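Local atomic coordinates of Alpha/beta hydrolase fold protein (Nakamurella multipartita, PDB entry 4Y7D), a protein that probably acts as a hydrolase of the alpha/beta hydrolase fold, with a substrate that has not been established. Residues A[39-43]-A[223-227]; A[103-107]-A[278-282]; A[124-130]-A[240-245]; A[131-137]-A[256-261]. One frame throughout, in Å; residues are numbered along the deposited sequence. Where two conformers were deposited one is given.

Contact 1 (A[39-43]-A[223-227])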
loop_
_atom_site.group_PDB
_atom_site.type_symbol
_atom_site.label_atom_id
_atom_site.label_comp_id
_atom_site.label_asym_id
_atom_site.label_seq_id
_atom_site.Cartn_x
_atom_site.Cartn_y
_atom_site.Cartn_z
ATOM N N VAL A 39 -3.371 -4.415 1.016
ATOM C CA VAL A 39 -2.803 -4.573 -0.322
ATOM C C VAL A 39 -1.626 -3.609 -0.524
ATOM O O VAL A 39 -1.770 -2.374 -0.598
ATOM C CB VAL A 39 -3.882 -4.321 -1.375
ATOM C CG1 VAL A 39 -3.340 -4.678 -2.755
ATOM C CG2 VAL A 39 -5.189 -5.080 -1.055
ATOM N N HIS A 40 -0.441 -4.191 -0.591
ATOM C CA HIS A 40 0.812 -3.447 -0.696
ATOM C C HIS A 40 1.032 -2.774 -2.061
ATOM O O HIS A 40 0.452 -3.139 -3.104
ATOM C CB HIS A 40 2.017 -4.383 -0.332
ATOM C CG HIS A 40 2.281 -5.432 -1.338
ATOM N ND1 HIS A 40 2.883 -5.167 -2.554
ATOM C CD2 HIS A 40 2.081 -6.780 -1.305
ATOM C CE1 HIS A 40 3.006 -6.291 -3.235
ATOM N NE2 HIS A 40 2.528 -7.276 -2.508
ATOM N N GLY A 41 1.971 -1.839 -2.048
ATOM C CA GLY A 41 2.373 -1.122 -3.237
ATOM C C GLY A 41 3.474 -1.747 -4.064
ATOM O O GLY A 41 3.668 -2.967 -4.053
ATOM N N SER A 42 4.174 -0.899 -4.810
ATOM C CA SER A 42 5.041 -1.363 -5.892
ATOM C C SER A 42 6.445 -0.778 -5.769
ATOM O O SER A 42 6.610 0.425 -5.997
ATOM C CB SER A 42 4.489 -0.920 -7.228
ATOM O OG SER A 42 3.168 -1.331 -7.481
ATOM N N PRO A 43 7.458 -1.589 -5.418
ATOM C CA PRO A 43 7.339 -2.996 -4.997
ATOM C C PRO A 43 6.830 -3.077 -3.567
ATOM O O PRO A 43 6.616 -2.060 -2.914
ATOM C CB PRO A 43 8.783 -3.476 -5.010
ATOM C CG PRO A 43 9.544 -2.260 -4.568
ATOM C CD PRO A 43 8.844 -1.106 -5.267
ATOM N N ASP A 223 3.901 -4.752 -12.503
ATOM C CA ASP A 223 3.103 -3.578 -12.077
ATOM C C ASP A 223 3.438 -2.371 -12.980
ATOM O O ASP A 223 2.554 -1.640 -13.449
ATOM C CB ASP A 223 3.384 -3.189 -10.631
ATOM C CG ASP A 223 2.818 -4.121 -9.599
ATOM O OD1 ASP A 223 1.974 -4.996 -9.908
ATOM O OD2 ASP A 223 3.242 -3.963 -8.412
HETATM N N MSE A 224 4.712 -2.170 -13.245
HETATM C CA MSE A 224 5.092 -0.997 -14.075
HETATM C C MSE A 224 4.507 -1.147 -15.459
HETATM O O MSE A 224 4.036 -0.180 -16.081
HETATM C CB MSE A 224 6.623 -0.800 -14.106
HETATM C CG MSE A 224 7.145 -0.467 -12.704
HETATM SE SE MSE A 224 6.476 1.148 -11.753
HETATM C CE MSE A 224 5.110 0.416 -10.570
ATOM N N ASP A 225 4.532 -2.350 -16.002
ATOM C CA ASP A 225 3.980 -2.573 -17.306
ATOM C C ASP A 225 2.445 -2.413 -17.319
ATOM O O ASP A 225 1.871 -1.749 -18.211
ATOM C CB ASP A 225 4.365 -3.955 -17.813
ATOM C CG ASP A 225 3.673 -4.295 -19.071
ATOM O OD1 ASP A 225 3.749 -3.512 -20.007
ATOM O OD2 ASP A 225 3.049 -5.356 -19.155
ATOM N N GLN A 226 1.779 -2.970 -16.307
ATOM C CA GLN A 226 0.337 -2.921 -16.275
ATOM C C GLN A 226 -0.176 -1.521 -16.003
ATOM O O GLN A 226 -1.173 -1.111 -16.579
ATOM C CB GLN A 226 -0.199 -3.865 -15.188
ATOM C CG GLN A 226 -0.081 -5.351 -15.546
ATOM C CD GLN A 226 -0.879 -5.672 -16.775
ATOM O OE1 GLN A 226 -2.009 -5.254 -16.890
ATOM N NE2 GLN A 226 -0.297 -6.346 -17.708
ATOM N N PHE A 227 0.467 -0.789 -15.099
ATOM C CA PHE A 227 -0.053 0.541 -14.759
ATOM C C PHE A 227 0.046 1.486 -15.946
ATOM O O PHE A 227 -0.791 2.378 -16.089
ATOM C CB PHE A 227 0.662 1.172 -13.553
ATOM C CG PHE A 227 0.565 0.382 -12.271
ATOM C CD1 PHE A 227 -0.259 -0.710 -12.152
ATOM C CD2 PHE A 227 1.297 0.766 -11.191
ATOM C CE1 PHE A 227 -0.342 -1.420 -10.962
ATOM C CE2 PHE A 227 1.255 0.048 -10.009
ATOM C CZ PHE A 227 0.438 -1.045 -9.915
#
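S42, in the loop that opens with H40 and G41 after strand 35-39 of the alpha/beta hydrolase fold, meets D223 on helix 217-227; in relatives this loop borders the oxyanion hole, and its place here is consistent with that. The one hydrogen bond across the two segments runs from S42 OG to D223 OD2, 2.8 Å. The hydroxyl approaches from above the carboxylate plane, 44° out of it. The S42 hydroxyl lies beside its own backbone N and anti to its carbonyl carbon (chi1 -56°), which points it at the helix. The same OG passes obliquely by the F227 ring, 3.5 Å from CE2. S42 CB rests 3.7 Å from CE of M224, a selenomethionine whose bent chain carries its methyl back to the loop. Within the loop, H40 ND1 donates to G41 O at 2.8 Å, in the carbonyl plane and on a lone pair, with the acceptor close to the imidazole plane; this fixes the rotation of the H40 ring. A cis peptide bond then leads from S42 into P43. D223 OD2 serves more than the serine, since it also accepts from Y71 OH and forms a salt bridge with R68. R68 reaches back to the carbonyl oxygens of H40 and G41, tying helix 217-227 to the loop, while V39 and F227 both pack on helix 110-119.

Contact 2 (A[103-107]-A[278-282])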
loop_
_atom_site.group_PDB
_atom_site.type_symbol
_atom_site.label_atom_id
_atom_site.label_comp_id
_atom_site.label_asym_id
_atom_site.label_seq_id
_atom_site.Cartn_x
_atom_site.Cartn_y
_atom_site.Cartn_z
ATOM N N VAL A 103 -11.109 -3.210 2.840
ATOM C CA VAL A 103 -9.925 -3.191 2.023
ATOM C C VAL A 103 -9.108 -1.918 2.340
ATOM O O VAL A 103 -9.641 -0.808 2.342
ATOM C CB VAL A 103 -10.261 -3.206 0.527
ATOM C CG1 VAL A 103 -8.970 -3.126 -0.274
ATOM C CG2 VAL A 103 -11.055 -4.449 0.180
ATOM N N LEU A 104 -7.838 -2.104 2.629
ATOM C CA LEU A 104 -6.851 -1.029 2.810
ATOM C C LEU A 104 -5.798 -1.210 1.729
ATOM O O LEU A 104 -5.089 -2.234 1.697
ATOM C CB LEU A 104 -6.170 -1.094 4.155
ATOM C CG LEU A 104 -5.006 -0.141 4.404
ATOM C CD1 LEU A 104 -5.541 1.277 4.461
ATOM C CD2 LEU A 104 -4.240 -0.463 5.647
ATOM N N CYS A 105 -5.639 -0.181 0.910
ATOM C CA CYS A 105 -4.598 -0.179 -0.114
ATOM C C CYS A 105 -3.762 1.086 -0.073
ATOM O O CYS A 105 -4.204 2.129 0.404
ATOM C CB CYS A 105 -5.186 -0.380 -1.483
ATOM S SG CYS A 105 -6.244 0.935 -2.151
ATOM N N TRP A 106 -2.544 0.978 -0.609
ATOM C CA TRP A 106 -1.665 2.144 -0.716
ATOM C C TRP A 106 -0.939 2.040 -2.018
ATOM O O TRP A 106 -0.599 0.941 -2.415
ATOM C CB TRP A 106 -0.695 2.118 0.441
ATOM C CG TRP A 106 0.364 3.192 0.533
ATOM C CD1 TRP A 106 0.298 4.483 0.099
ATOM C CD2 TRP A 106 1.588 3.072 1.214
ATOM N NE1 TRP A 106 1.424 5.178 0.464
ATOM C CE2 TRP A 106 2.239 4.326 1.149
ATOM C CE3 TRP A 106 2.204 2.021 1.916
ATOM C CZ2 TRP A 106 3.488 4.551 1.730
ATOM C CZ3 TRP A 106 3.432 2.251 2.523
ATOM C CH2 TRP A 106 4.075 3.500 2.408
ATOM N N SER A 107 -0.771 3.183 -2.716
ATOM C CA SER A 107 0.174 3.303 -3.834
ATOM C C SER A 107 -0.148 2.321 -4.976
ATOM O O SER A 107 -1.305 2.288 -5.483
ATOM C CB SER A 107 1.595 3.114 -3.250
ATOM O OG SER A 107 2.591 3.701 -4.080
ATOM N N HIS A 278 4.520 10.672 0.660
ATOM C CA HIS A 278 3.844 9.421 0.325
ATOM C C HIS A 278 3.513 8.547 1.554
ATOM O O HIS A 278 2.568 7.755 1.512
ATOM C CB HIS A 278 4.684 8.634 -0.688
ATOM C CG HIS A 278 3.923 7.578 -1.414
ATOM N ND1 HIS A 278 2.687 7.812 -2.007
ATOM C CD2 HIS A 278 4.265 6.313 -1.738
ATOM C CE1 HIS A 278 2.305 6.726 -2.649
ATOM N NE2 HIS A 278 3.244 5.801 -2.497
ATOM N N LEU A 279 4.245 8.711 2.660
ATOM C CA LEU A 279 4.042 7.931 3.886
ATOM C C LEU A 279 3.133 8.647 4.896
ATOM O O LEU A 279 2.931 8.166 6.022
ATOM C CB LEU A 279 5.393 7.671 4.592
ATOM C CG LEU A 279 6.300 6.594 3.967
ATOM C CD1 LEU A 279 6.842 6.966 2.623
ATOM C CD2 LEU A 279 7.453 6.271 4.921
ATOM N N ALA A 280 2.574 9.780 4.514
ATOM C CA ALA A 280 1.800 10.602 5.461
ATOM C C ALA A 280 0.756 9.907 6.344
ATOM O O ALA A 280 0.615 10.248 7.512
ATOM C CB ALA A 280 1.139 11.745 4.703
ATOM N N PHE A 281 0.003 8.973 5.797
ATOM C CA PHE A 281 -1.104 8.351 6.545
ATOM C C PHE A 281 -0.542 7.665 7.812
ATOM O O PHE A 281 -1.262 7.552 8.780
ATOM C CB PHE A 281 -1.828 7.371 5.624
ATOM C CG PHE A 281 -2.924 6.562 6.258
ATOM C CD1 PHE A 281 -4.114 7.122 6.629
ATOM C CD2 PHE A 281 -2.774 5.181 6.431
ATOM C CE1 PHE A 281 -5.135 6.337 7.122
ATOM C CE2 PHE A 281 -3.790 4.407 6.980
ATOM C CZ PHE A 281 -4.975 4.989 7.306
ATOM N N TRP A 282 0.721 7.215 7.773
ATOM C CA TRP A 282 1.374 6.617 8.911
ATOM C C TRP A 282 2.306 7.523 9.675
ATOM O O TRP A 282 2.460 7.320 10.888
ATOM C CB TRP A 282 2.134 5.334 8.537
ATOM C CG TRP A 282 1.206 4.225 8.069
ATOM C CD1 TRP A 282 0.627 3.235 8.844
ATOM C CD2 TRP A 282 0.750 3.996 6.730
ATOM N NE1 TRP A 282 -0.133 2.406 8.065
ATOM C CE2 TRP A 282 -0.080 2.840 6.763
ATOM C CE3 TRP A 282 0.981 4.631 5.498
ATOM C CZ2 TRP A 282 -0.718 2.365 5.649
ATOM C CZ3 TRP A 282 0.352 4.133 4.371
ATOM C CH2 TRP A 282 -0.483 2.994 4.460
#
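S107 has a positive phi (60°), the unusual backbone of a nucleophile elbow, and from that turn its OG meets H278 NE2 at 2.7 Å. The hydroxyl lies at the edge of the imidazole, in its plane; either atom could be the donor. S107 OG stands anti to the backbone N (chi1 -157°), which carries it across to the histidine. Beside this pair, W106 NE1 lies over the centre of the H278 ring, 3.5 Å above its plane, and makes a weak bond to H278 O at 3.0 Å, bent to 131°. The indole meets the imidazole and the W282 ring obliquely. W282 CZ3 sits over one indole face, 3.6 Å from W106 CD2, and L279 CG approaches W106 CH2 at 4.1 Å. With an alanine here instead of W106, H278 O would probably lose its weak indole donor and the imidazole the cover on one face, making the ring easier to displace. Farther back, L104 CD1 touches F281 CE2. H278 ND1 in turn bonds D250 OD2, so the serine, histidine and aspartate are linked in the order of a catalytic triad, consistent with S107 acting as the nucleophile.

Contact 3 (A[124-130]-A[240-245])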
loop_
_atom_site.group_PDB
_atom_site.type_symbol
_atom_site.label_atom_id
_atom_site.label_comp_id
_atom_site.label_asym_id
_atom_site.label_seq_id
_atom_site.Cartn_x
_atom_site.Cartn_y
_atom_site.Cartn_z
ATOM N N VAL A 124 -16.683 -6.209 -0.764
ATOM C CA VAL A 124 -15.968 -5.095 -0.158
ATOM C C VAL A 124 -16.909 -4.286 0.789
ATOM O O VAL A 124 -17.864 -3.628 0.340
ATOM C CB VAL A 124 -15.374 -4.200 -1.244
ATOM C CG1 VAL A 124 -14.664 -3.009 -0.647
ATOM C CG2 VAL A 124 -14.418 -4.979 -2.137
ATOM N N ARG A 125 -16.656 -4.390 2.093
ATOM C CA ARG A 125 -17.434 -3.682 3.111
ATOM C C ARG A 125 -17.174 -2.177 3.150
ATOM O O ARG A 125 -18.087 -1.363 3.436
ATOM C CB ARG A 125 -17.124 -4.256 4.499
ATOM C CG ARG A 125 -17.533 -5.708 4.712
ATOM C CD ARG A 125 -18.255 -5.935 6.053
ATOM N NE ARG A 125 -18.708 -7.327 6.217
ATOM C CZ ARG A 125 -19.761 -7.884 5.591
ATOM N NH1 ARG A 125 -20.075 -9.169 5.814
ATOM N NH2 ARG A 125 -20.491 -7.193 4.714
ATOM N N ALA A 126 -15.925 -1.806 2.902
ATOM C CA ALA A 126 -15.425 -0.433 2.988
ATOM C C ALA A 126 -14.044 -0.403 2.357
ATOM O O ALA A 126 -13.329 -1.416 2.321
ATOM C CB ALA A 126 -15.361 0.010 4.427
ATOM N N LEU A 127 -13.645 0.762 1.865
ATOM C CA LEU A 127 -12.384 0.944 1.186
ATOM C C LEU A 127 -11.638 2.145 1.785
ATOM O O LEU A 127 -12.162 3.232 1.811
ATOM C CB LEU A 127 -12.635 1.158 -0.322
ATOM C CG LEU A 127 -11.413 1.425 -1.239
ATOM C CD1 LEU A 127 -10.389 0.295 -1.160
ATOM C CD2 LEU A 127 -11.985 1.619 -2.620
ATOM N N VAL A 128 -10.399 1.926 2.203
ATOM C CA VAL A 128 -9.478 2.998 2.533
ATOM C C VAL A 128 -8.335 2.960 1.537
ATOM O O VAL A 128 -7.598 1.957 1.457
ATOM C CB VAL A 128 -8.957 2.865 3.953
ATOM C CG1 VAL A 128 -7.949 3.963 4.287
ATOM C CG2 VAL A 128 -10.141 2.928 4.922
ATOM N N SER A 129 -8.219 4.047 0.786
ATOM C CA SER A 129 -7.302 4.113 -0.337
ATOM C C SER A 129 -6.316 5.250 -0.119
ATOM O O SER A 129 -6.647 6.446 -0.234
ATOM C CB SER A 129 -8.069 4.274 -1.599
ATOM O OG SER A 129 -7.203 4.327 -2.685
ATOM N N VAL A 130 -5.077 4.871 0.169
ATOM C CA VAL A 130 -4.035 5.832 0.582
ATOM C C VAL A 130 -3.130 6.077 -0.620
ATOM O O VAL A 130 -2.514 5.133 -1.127
ATOM C CB VAL A 130 -3.231 5.253 1.736
ATOM C CG1 VAL A 130 -2.202 6.253 2.270
ATOM C CG2 VAL A 130 -4.203 4.850 2.862
ATOM N N ALA A 240 -18.907 1.099 -2.227
ATOM C CA ALA A 240 -18.440 0.975 -0.845
ATOM C C ALA A 240 -18.210 2.335 -0.249
ATOM O O ALA A 240 -17.741 3.219 -0.945
ATOM C CB ALA A 240 -17.124 0.205 -0.790
ATOM N N PRO A 241 -18.448 2.472 1.070
ATOM C CA PRO A 241 -18.010 3.632 1.831
ATOM C C PRO A 241 -16.513 3.710 1.739
ATOM O O PRO A 241 -15.823 2.667 1.868
ATOM C CB PRO A 241 -18.432 3.277 3.267
ATOM C CG PRO A 241 -19.494 2.296 3.138
ATOM C CD PRO A 241 -19.147 1.494 1.924
ATOM N N THR A 242 -15.993 4.893 1.379
ATOM C CA THR A 242 -14.612 5.032 0.884
ATOM C C THR A 242 -13.973 6.257 1.456
ATOM O O THR A 242 -14.591 7.344 1.449
ATOM C CB THR A 242 -14.536 5.056 -0.668
ATOM O OG1 THR A 242 -14.945 3.801 -1.230
ATOM C CG2 THR A 242 -13.106 5.303 -1.147
ATOM N N LEU A 243 -12.758 6.076 1.995
ATOM C CA LEU A 243 -11.930 7.141 2.505
ATOM C C LEU A 243 -10.703 7.153 1.623
ATOM O O LEU A 243 -10.027 6.150 1.522
ATOM C CB LEU A 243 -11.565 6.897 3.968
ATOM C CG LEU A 243 -10.463 7.715 4.598
ATOM C CD1 LEU A 243 -10.822 9.191 4.593
ATOM C CD2 LEU A 243 -10.200 7.206 6.028
ATOM N N VAL A 244 -10.419 8.306 1.024
ATOM C CA VAL A 244 -9.257 8.533 0.160
ATOM C C VAL A 244 -8.328 9.513 0.909
ATOM O O VAL A 244 -8.802 10.547 1.368
ATOM C CB VAL A 244 -9.698 9.152 -1.147
ATOM C CG1 VAL A 244 -8.515 9.262 -2.093
ATOM C CG2 VAL A 244 -10.812 8.321 -1.796
ATOM N N VAL A 245 -7.060 9.163 1.051
ATOM C CA VAL A 245 -6.093 9.935 1.855
ATOM C C VAL A 245 -4.911 10.335 0.992
ATOM O O VAL A 245 -4.258 9.455 0.400
ATOM C CB VAL A 245 -5.587 9.146 3.068
ATOM C CG1 VAL A 245 -4.650 9.995 3.925
ATOM C CG2 VAL A 245 -6.740 8.609 3.893
#
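Strands 126-130 and 242-245 run parallel, their axes 4.7 Å apart and only 6° from alignment, as neighbours in the central sheet of the alpha/beta hydrolase fold. Two residues of the first strand, L127 and S129, each give their N-H and accept at their C=O. L127 N donates to P241 O and L243 N to L127 O, both at 2.9 Å; S129 N donates to L243 O at 2.9 Å, and V245 N donates to S129 O at 3.0 Å. T242 CA adds a CA-H...O contact to L127 O. V128 takes its backbone bonds from strand 101-106 on its other side, so strand 124-130 is held along both edges. L127, S129, T242 and V244 project on one face of the sheet, V128, V130, L243 and V245 on the other. On the first face L127 and T242 lie side by side, T242 OG1 being 3.6 Å from L127 CB, and S129 OG is taken up by Y114 OH. On the second, V128 CG1 approaches L243 CD2 at 4.3 Å, and helix 288-299 packs against V128, L243 and V245. Before the ladder, A240 CB touches V124 CG1 at 4.0 Å. The 109 residues joining the two segments contain much helix and no strand, the position where this family commonly inserts its cap. T242 OG1, anti to its carbonyl carbon and beside its backbone N (chi1 -65°), turns back to donate to A240 O at 2.9 Å, from above that carbonyl's plane.

Contact 4 (A[131-137]-A[256-261])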
loop_
_atom_site.group_PDB
_atom_site.type_symbol
_atom_site.label_atom_id
_atom_site.label_comp_id
_atom_site.label_asym_id
_atom_site.label_seq_id
_atom_site.Cartn_x
_atom_site.Cartn_y
_atom_site.Cartn_z
ATOM N N ALA A 131 -3.048 7.342 -1.049
ATOM C CA ALA A 131 -2.151 7.763 -2.140
ATOM C C ALA A 131 -2.037 6.676 -3.197
ATOM O O ALA A 131 -0.936 6.210 -3.523
ATOM C CB ALA A 131 -0.793 8.142 -1.585
ATOM N N ALA A 132 -3.182 6.289 -3.757
ATOM C CA ALA A 132 -3.282 5.087 -4.579
ATOM C C ALA A 132 -3.372 5.418 -6.051
ATOM O O ALA A 132 -4.088 6.344 -6.472
ATOM C CB ALA A 132 -4.474 4.245 -4.159
ATOM N N VAL A 133 -2.699 4.602 -6.853
ATOM C CA VAL A 133 -2.809 4.724 -8.274
ATOM C C VAL A 133 -4.242 4.383 -8.735
ATOM O O VAL A 133 -4.702 3.263 -8.583
ATOM C CB VAL A 133 -1.769 3.852 -8.996
ATOM C CG1 VAL A 133 -1.969 3.881 -10.503
ATOM C CG2 VAL A 133 -0.345 4.297 -8.671
ATOM N N SER A 134 -4.876 5.354 -9.372
ATOM C CA SER A 134 -6.319 5.312 -9.690
ATOM C C SER A 134 -6.590 5.425 -11.187
ATOM O O SER A 134 -7.771 5.346 -11.626
ATOM C CB SER A 134 -7.050 6.417 -8.930
ATOM O OG SER A 134 -6.519 7.698 -9.285
ATOM N N HIS A 135 -5.522 5.588 -11.983
ATOM C CA HIS A 135 -5.646 5.643 -13.420
ATOM C C HIS A 135 -4.272 5.390 -14.004
ATOM O O HIS A 135 -3.362 5.049 -13.270
ATOM C CB HIS A 135 -6.295 6.951 -13.932
ATOM C CG HIS A 135 -5.519 8.220 -13.650
ATOM N ND1 HIS A 135 -4.300 8.505 -14.229
ATOM C CD2 HIS A 135 -5.833 9.305 -12.891
ATOM C CE1 HIS A 135 -3.894 9.707 -13.828
ATOM N NE2 HIS A 135 -4.799 10.196 -12.996
ATOM N N ARG A 136 -4.141 5.396 -15.330
ATOM C CA ARG A 136 -2.874 5.105 -15.961
ATOM C C ARG A 136 -1.731 5.893 -15.301
ATOM O O ARG A 136 -1.851 7.090 -15.033
ATOM C CB ARG A 136 -2.896 5.409 -17.453
ATOM C CG ARG A 136 -1.641 4.964 -18.193
ATOM C CD ARG A 136 -1.802 5.093 -19.715
ATOM N NE ARG A 136 -2.753 4.104 -20.232
ATOM C CZ ARG A 136 -2.846 3.792 -21.543
ATOM N NH1 ARG A 136 -2.093 4.392 -22.446
ATOM N NH2 ARG A 136 -3.700 2.855 -21.960
ATOM N N TYR A 137 -0.610 5.210 -15.114
ATOM C CA TYR A 137 0.540 5.773 -14.419
ATOM C C TYR A 137 1.800 5.331 -15.089
ATOM O O TYR A 137 1.937 4.154 -15.443
ATOM C CB TYR A 137 0.584 5.348 -12.962
ATOM C CG TYR A 137 1.956 5.508 -12.316
ATOM C CD1 TYR A 137 2.307 6.680 -11.652
ATOM C CD2 TYR A 137 2.893 4.487 -12.377
ATOM C CE1 TYR A 137 3.571 6.840 -11.064
ATOM C CE2 TYR A 137 4.157 4.626 -11.802
ATOM C CZ TYR A 137 4.484 5.792 -11.131
ATOM O OH TYR A 137 5.736 5.902 -10.579
ATOM N N GLU A 256 -3.296 14.395 -7.450
ATOM C CA GLU A 256 -4.359 14.359 -8.460
ATOM C C GLU A 256 -4.976 12.976 -8.567
ATOM O O GLU A 256 -6.186 12.841 -8.906
ATOM C CB GLU A 256 -3.824 14.775 -9.875
ATOM C CG GLU A 256 -4.845 14.681 -11.029
ATOM C CD GLU A 256 -4.969 13.291 -11.800
ATOM O OE1 GLU A 256 -4.104 12.367 -11.618
ATOM O OE2 GLU A 256 -5.960 13.154 -12.625
ATOM N N PHE A 257 -4.193 11.921 -8.303
ATOM C CA PHE A 257 -4.774 10.581 -8.354
ATOM C C PHE A 257 -5.882 10.436 -7.300
ATOM O O PHE A 257 -6.936 9.778 -7.562
ATOM C CB PHE A 257 -3.748 9.488 -8.125
ATOM C CG PHE A 257 -2.845 9.225 -9.320
ATOM C CD1 PHE A 257 -3.254 8.398 -10.320
ATOM C CD2 PHE A 257 -1.589 9.798 -9.413
ATOM C CE1 PHE A 257 -2.453 8.156 -11.422
ATOM C CE2 PHE A 257 -0.770 9.573 -10.531
ATOM C CZ PHE A 257 -1.208 8.733 -11.526
ATOM N N SER A 258 -5.622 10.999 -6.136
ATOM C CA SER A 258 -6.637 10.924 -5.071
ATOM C C SER A 258 -7.866 11.836 -5.294
ATOM O O SER A 258 -8.992 11.463 -4.918
ATOM C CB SER A 258 -5.998 11.237 -3.743
ATOM O OG SER A 258 -5.062 10.231 -3.318
ATOM N N ARG A 259 -7.659 13.035 -5.827
ATOM C CA ARG A 259 -8.778 13.930 -6.151
ATOM C C ARG A 259 -9.643 13.298 -7.216
ATOM O O ARG A 259 -10.846 13.348 -7.128
ATOM C CB ARG A 259 -8.293 15.322 -6.621
ATOM C CG ARG A 259 -7.998 16.265 -5.479
ATOM C CD ARG A 259 -7.846 17.734 -5.941
ATOM N NE ARG A 259 -6.578 17.809 -6.678
ATOM C CZ ARG A 259 -5.352 17.932 -6.128
ATOM N NH1 ARG A 259 -5.188 18.091 -4.800
ATOM N NH2 ARG A 259 -4.281 17.903 -6.937
ATOM N N PHE A 260 -9.015 12.669 -8.221
ATOM C CA PHE A 260 -9.734 11.956 -9.244
ATOM C C PHE A 260 -10.562 10.838 -8.623
ATOM O O PHE A 260 -11.716 10.674 -8.978
ATOM C CB PHE A 260 -8.765 11.353 -10.290
ATOM C CG PHE A 260 -9.411 10.453 -11.296
ATOM C CD1 PHE A 260 -10.165 10.977 -12.316
ATOM C CD2 PHE A 260 -9.217 9.093 -11.265
ATOM C CE1 PHE A 260 -10.749 10.148 -13.239
ATOM C CE2 PHE A 260 -9.792 8.256 -12.201
ATOM C CZ PHE A 260 -10.548 8.809 -13.207
ATOM N N ALA A 261 -9.942 10.031 -7.772
ATOM C CA ALA A 261 -10.601 8.878 -7.174
ATOM C C ALA A 261 -11.809 9.334 -6.364
ATOM O O ALA A 261 -12.888 8.765 -6.535
ATOM C CB ALA A 261 -9.624 8.076 -6.332
HETATM O O HOH W 1 -5.644 7.631 -2.796
HETATM O O HOH W 2 -6.455 7.131 -5.459
#
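The H135 imidazole has F257 over one face, offset toward the rim, and the E256 carboxylate and F260 CD2 at its edge, near its plane. This aromatic cluster joins the loop after strand 124-130 of the alpha/beta hydrolase fold to helix 255-264. H135 and F257 form an offset stack, centroids 4.2 Å apart and planes at 28°, while the imidazole turns its edge to the face of F260 in a T-shaped pair at 84°, centroids 5.3 Å apart. The F257 ring has S134 OG and R136 O at its edge, and Y137 CD1 lies obliquely near its CZ.

Two bonds fix the rotation of the histidine. H135 NE2 donates to E256 OE1 at 2.7 Å, close to the imidazole plane and on the syn lone pair; H135 ND1 donates to R136 O at 2.9 Å, somewhat out of plane. H135 CG sits between the backbone N and the carbonyl carbon (chi1 63°), which places the ring against the helix. With a leucine in place of H135, E256 OE1 is likely to lose its N-H partner and the stack on F257 its flat mate.

Deeper in, S134 OG donates to F257 O at 2.7 Å, and A261 N reaches the same oxygen from the opposite face of the carbonyl at 3.0 Å, so the helix bond is kept alongside the serine's. One water donates to A132 O at 2.7 Å and weakly to F257 O; a second, accepting from A132 N, bonds S258 OG at 2.7 Å.

How the contacts relate
The first segments come in the order 39-43, 103-107, 124-130 and 131-137, and their partners as 223-227, 240-245, 256-261 and 278-282; contacts 3 and 4 are nested within the loop closed by contact 2 and cross each other, while contact 1 crosses all three. Centres of contacts 2 and 3 are about 11 Å apart, sharing adjacent strands 101-106 and 124-130; contacts 1 and 3, about 19 Å apart, do not touch. Contact 4 carries strand 124-130 beyond the sheet, touching the other three, and leads from A131, beside the probable active site, away to helix 255-264. Contacts 1 and 2 lie at that site, where the strands end, and contact 3 lies back in the sheet.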